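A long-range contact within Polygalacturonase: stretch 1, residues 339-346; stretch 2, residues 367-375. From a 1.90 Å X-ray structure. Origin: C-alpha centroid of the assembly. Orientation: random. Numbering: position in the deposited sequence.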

ATOM      1  N   GLY A 339      -1.633 -11.791 -22.812  1.00 26.09           N
ATOM      2  CA  GLY A 339      -0.728 -11.744 -21.670  1.00 25.55           C
ATOM      3  C   GLY A 339      -0.140 -13.112 -21.363  1.00 25.32           C
ATOM      4  O   GLY A 339      -0.422 -14.101 -22.046  1.00 25.86           O
ATOM      5  N   VAL A 340       0.692 -13.177 -20.333  1.00 24.45           N
ATOM      6  CA  VAL A 340       1.339 -14.403 -19.894  1.00 23.97           C
ATOM      7  C   VAL A 340       0.973 -14.742 -18.449  1.00 23.97           C
ATOM      8  O   VAL A 340       1.045 -13.897 -17.556  1.00 22.92           O
ATOM      9  CB  VAL A 340       2.874 -14.295 -20.005  1.00 24.40           C
ATOM     10  CG1 VAL A 340       3.602 -15.409 -19.270  1.00 24.23           C
ATOM     11  CG2 VAL A 340       3.311 -14.290 -21.467  1.00 24.31           C
ATOM     12  N   VAL A 341       0.622 -16.005 -18.222  1.00 23.49           N
ATOM     13  CA  VAL A 341       0.337 -16.506 -16.884  1.00 23.06           C
ATOM     14  C   VAL A 341       1.554 -17.296 -16.405  1.00 23.23           C
ATOM     15  O   VAL A 341       1.977 -18.253 -17.059  1.00 23.89           O
ATOM     16  CB  VAL A 341      -0.916 -17.387 -16.812  1.00 22.74           C
ATOM     17  CG1 VAL A 341      -0.990 -18.156 -15.497  1.00 22.58           C
ATOM     18  CG2 VAL A 341      -2.170 -16.543 -16.980  1.00 22.97           C
ATOM     19  N   VAL A 342       2.119 -16.879 -15.278  1.00 23.01           N
ATOM     20  CA  VAL A 342       3.283 -17.534 -14.708  1.00 22.97           C
ATOM     21  C   VAL A 342       2.942 -18.277 -13.421  1.00 23.29           C
ATOM     22  O   VAL A 342       2.504 -17.696 -12.424  1.00 23.17           O
ATOM     23  CB  VAL A 342       4.423 -16.536 -14.430  1.00 23.43           C
ATOM     24  CG1 VAL A 342       5.633 -17.237 -13.832  1.00 23.37           C
ATOM     25  CG2 VAL A 342       4.825 -15.797 -15.702  1.00 23.41           C
ATOM     26  N   LEU A 343       3.148 -19.589 -13.440  1.00 22.81           N
ATOM     27  CA  LEU A 343       2.906 -20.436 -12.275  1.00 22.87           C
ATOM     28  C   LEU A 343       4.182 -21.221 -11.977  1.00 23.53           C
ATOM     29  O   LEU A 343       4.469 -22.230 -12.631  1.00 23.45           O
ATOM     30  CB  LEU A 343       1.727 -21.372 -12.473  1.00 22.32           C
ATOM     31  CG  LEU A 343       0.384 -20.793 -12.906  1.00 22.01           C
ATOM     32  CD1 LEU A 343      -0.584 -21.905 -13.270  1.00 22.16           C
ATOM     33  CD2 LEU A 343      -0.192 -19.892 -11.821  1.00 21.94           C
ATOM     34  N   ASN A 344       4.953 -20.742 -11.008  1.00 23.53           N
ATOM     35  CA  ASN A 344       6.217 -21.369 -10.642  1.00 23.91           C
ATOM     36  C   ASN A 344       6.260 -21.780  -9.175  1.00 24.88           C
ATOM     37  O   ASN A 344       6.266 -20.935  -8.280  1.00 23.86           O
ATOM     38  CB  ASN A 344       7.367 -20.410 -10.952  1.00 24.05           C
ATOM     39  CG  ASN A 344       8.737 -21.017 -10.751  1.00 24.54           C
ATOM     40  OD1 ASN A 344       8.898 -22.149 -10.294  1.00 24.68           O
ATOM     41  ND2 ASN A 344       9.761 -20.249 -11.103  1.00 25.00           N
ATOM     42  N   GLY A 345       6.336 -23.088  -8.933  1.00 25.39           N
ATOM     43  CA  GLY A 345       6.365 -23.629  -7.590  1.00 27.02           C
ATOM     44  C   GLY A 345       7.693 -24.235  -7.178  1.00 28.54           C
ATOM     45  O   GLY A 345       7.731 -25.114  -6.315  1.00 28.05           O
ATOM     46  N   GLU A 346       8.790 -23.753  -7.752  1.00 30.41           N
ATOM     47  CA  GLU A 346      10.127 -24.227  -7.384  1.00 32.25           C
ATOM     48  C   GLU A 346      10.337 -24.041  -5.892  1.00 33.26           C
ATOM     49  O   GLU A 346       9.828 -23.086  -5.295  1.00 33.35           O
ATOM     50  CB  GLU A 346      11.171 -23.455  -8.188  1.00 32.59           C
ATOM     51  CG  GLU A 346      12.610 -23.911  -8.064  1.00 33.06           C
ATOM     52  CD  GLU A 346      13.568 -23.052  -8.872  1.00 33.43           C
ATOM     53  OE1 GLU A 346      13.262 -22.736 -10.043  1.00 33.80           O
ATOM     54  OE2 GLU A 346      14.640 -22.684  -8.351  1.00 33.30           O
ATOM     55  N   TRP A 367       0.892 -19.850 -20.933  1.00 28.73           N
ATOM     56  CA  TRP A 367       1.015 -20.309 -19.562  1.00 28.87           C
ATOM     57  C   TRP A 367       2.417 -20.895 -19.373  1.00 28.95           C
ATOM     58  O   TRP A 367       2.851 -21.719 -20.183  1.00 29.43           O
ATOM     59  CB  TRP A 367      -0.024 -21.367 -19.219  1.00 28.81           C
ATOM     60  CG  TRP A 367      -1.462 -21.000 -19.388  1.00 29.05           C
ATOM     61  CD1 TRP A 367      -2.117 -20.733 -20.555  1.00 29.35           C
ATOM     62  CD2 TRP A 367      -2.447 -20.883 -18.353  1.00 29.24           C
ATOM     63  NE1 TRP A 367      -3.436 -20.447 -20.317  1.00 29.62           N
ATOM     64  CE2 TRP A 367      -3.667 -20.538 -18.966  1.00 29.56           C
ATOM     65  CE3 TRP A 367      -2.415 -21.038 -16.962  1.00 29.25           C
ATOM     66  CZ2 TRP A 367      -4.842 -20.342 -18.241  1.00 29.30           C
ATOM     67  CZ3 TRP A 367      -3.580 -20.843 -16.245  1.00 29.31           C
ATOM     68  CH2 TRP A 367      -4.778 -20.495 -16.886  1.00 29.32           C
ATOM     69  N   GLN A 368       3.131 -20.460 -18.349  1.00 28.43           N
ATOM     70  CA  GLN A 368       4.453 -20.988 -18.031  1.00 28.09           C
ATOM     71  C   GLN A 368       4.335 -21.689 -16.676  1.00 27.84           C
ATOM     72  O   GLN A 368       4.254 -21.037 -15.634  1.00 27.39           O
ATOM     73  CB  GLN A 368       5.528 -19.912 -18.008  1.00 28.49           C
ATOM     74  CG  GLN A 368       5.833 -19.291 -19.358  1.00 29.24           C
ATOM     75  CD  GLN A 368       6.736 -18.081 -19.306  1.00 29.94           C
ATOM     76  OE1 GLN A 368       7.209 -17.655 -18.251  1.00 30.47           O
ATOM     77  NE2 GLN A 368       7.006 -17.501 -20.476  1.00 30.19           N
ATOM     78  N   ILE A 369       4.225 -23.013 -16.707  1.00 26.96           N
ATOM     79  CA  ILE A 369       3.989 -23.802 -15.506  1.00 26.39           C
ATOM     80  C   ILE A 369       5.167 -24.655 -15.067  1.00 26.48           C
ATOM     81  O   ILE A 369       5.780 -25.392 -15.843  1.00 26.27           O
ATOM     82  CB  ILE A 369       2.755 -24.714 -15.707  1.00 26.15           C
ATOM     83  CG1 ILE A 369       1.519 -23.896 -16.073  1.00 26.07           C
ATOM     84  CG2 ILE A 369       2.485 -25.553 -14.467  1.00 26.08           C
ATOM     85  CD1 ILE A 369       0.374 -24.676 -16.670  1.00 26.11           C
ATOM     86  N   LYS A 370       5.452 -24.604 -13.768  1.00 26.05           N
ATOM     87  CA  LYS A 370       6.522 -25.372 -13.157  1.00 26.52           C
ATOM     88  C   LYS A 370       6.143 -25.778 -11.735  1.00 26.95           C
ATOM     89  O   LYS A 370       5.971 -24.944 -10.846  1.00 25.40           O
ATOM     90  CB  LYS A 370       7.834 -24.589 -13.163  1.00 27.14           C
ATOM     91  CG  LYS A 370       8.969 -25.227 -12.385  1.00 28.24           C
ATOM     92  CD  LYS A 370      10.339 -24.831 -12.905  1.00 29.22           C
ATOM     93  CE  LYS A 370      10.680 -23.382 -12.602  1.00 30.07           C
ATOM     94  NZ  LYS A 370      11.773 -22.867 -13.474  1.00 30.61           N
ATOM     95  N   ASN A 371       5.994 -27.084 -11.524  1.00 27.07           N
ATOM     96  CA  ASN A 371       5.639 -27.630 -10.224  1.00 28.08           C
ATOM     97  C   ASN A 371       4.379 -27.023  -9.623  1.00 28.74           C
ATOM     98  O   ASN A 371       4.338 -26.632  -8.453  1.00 28.96           O
ATOM     99  CB  ASN A 371       6.824 -27.488  -9.256  1.00 28.02           C
ATOM    100  CG  ASN A 371       6.688 -28.424  -8.067  1.00 28.33           C
ATOM    101  OD1 ASN A 371       6.077 -29.487  -8.186  1.00 28.16           O
ATOM    102  ND2 ASN A 371       7.229 -28.017  -6.927  1.00 27.87           N
ATOM    103  N   VAL A 372       3.300 -26.986 -10.392  1.00 29.85           N
ATOM    104  CA  VAL A 372       2.003 -26.504  -9.941  1.00 31.54           C
ATOM    105  C   VAL A 372       0.910 -27.148 -10.796  1.00 32.65           C
ATOM    106  O   VAL A 372       0.970 -27.119 -12.023  1.00 32.24           O
ATOM    107  CB  VAL A 372       1.860 -24.975  -9.971  1.00 31.74           C
ATOM    108  CG1 VAL A 372       2.394 -24.415 -11.279  1.00 32.04           C
ATOM    109  CG2 VAL A 372       0.417 -24.517  -9.786  1.00 31.51           C
ATOM    110  N   ASN A 373      -0.092 -27.706 -10.124  1.00 34.05           N
ATOM    111  CA  ASN A 373      -1.200 -28.344 -10.824  1.00 35.60           C
ATOM    112  C   ASN A 373      -2.463 -27.497 -10.747  1.00 36.47           C
ATOM    113  O   ASN A 373      -2.878 -27.051  -9.678  1.00 36.36           O
ATOM    114  CB  ASN A 373      -1.450 -29.747 -10.265  1.00 36.48           C
ATOM    115  CG  ASN A 373      -0.448 -30.738 -10.829  1.00 37.17           C
ATOM    116  OD1 ASN A 373      -0.389 -30.934 -12.046  1.00 37.78           O
ATOM    117  ND2 ASN A 373       0.333 -31.348  -9.950  1.00 37.38           N
ATOM    118  N   VAL A 374      -3.062 -27.269 -11.910  1.00 37.30           N
ATOM    119  CA  VAL A 374      -4.275 -26.475 -12.014  1.00 38.42           C
ATOM    120  C   VAL A 374      -5.509 -27.364 -12.111  1.00 39.52           C
ATOM    121  O   VAL A 374      -5.644 -28.147 -13.050  1.00 39.58           O
ATOM    122  CB  VAL A 374      -4.227 -25.539 -13.237  1.00 38.25           C
ATOM    123  CG1 VAL A 374      -5.539 -24.793 -13.424  1.00 38.03           C
ATOM    124  CG2 VAL A 374      -3.065 -24.562 -13.109  1.00 38.21           C
ATOM    125  N   LYS A 375      -6.403 -27.225 -11.138  1.00 40.58           N
ATOM    126  CA  LYS A 375      -7.661 -27.971 -11.176  1.00 41.71           C
ATOM    127  C   LYS A 375      -8.711 -27.023 -11.753  1.00 42.28           C
ATOM    128  O   LYS A 375      -8.670 -25.823 -11.475  1.00 42.20           O
ATOM    129  CB  LYS A 375      -8.065 -28.510  -9.815  1.00 42.12           C
ATOM    130  CG  LYS A 375      -7.168 -29.613  -9.279  1.00 42.58           C
ATOM    131  CD  LYS A 375      -7.930 -30.543  -8.346  1.00 43.03           C
ATOM    132  CE  LYS A 375      -7.053 -31.700  -7.888  1.00 43.21           C
ATOM    133  NZ  LYS A 375      -7.491 -32.240  -6.569  1.00 43.55           N
TER

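Leu-343 is the apolar centre of this contact, buried and more covered by the other stretch than any of its neighbours. With chi1 m and chi2 t, it sets CD1 4.0 Å from Ile-369 CG1, 3.6 Å from Val-374 CG2 and 4.2 Å from Trp-367 CE3, near the plane of the indole ring. Its CB lies 3.3 Å from Val-372 CG1, so the strand after the turn at Asn-371 brings two valines back onto the same leucine. Val-341, on the same sheet face, lies over one face of the Trp-367 ring, CG1 to CE3 3.5 Å; a compact branched side chain suits this flat partner.

Beneath the side chains, strands 340-344 and 367-370 pair in parallel. Gln-368 binds twice, N to Val-341 O (2.8 Å) and O to Leu-343 N (2.9 Å); Lys-370 repeats the pattern, N to Leu-343 O (2.8 Å) and O to Gly-345 N (2.7 Å).

Glycine fits at 345 because an ideal CB would sit 2.4 Å from Asn-371 O, a clash. Asn-371 ND2 donates to Gly-345 O at 3.0 Å, tying the turn down. On the opposite face from Leu-343, Asn-344 OD1 accepts from Glu-346 N (3.0 Å), and a long salt bridge, Glu-346 OE1 to Lys-370 NZ at 3.7 Å, finishes the polar edge.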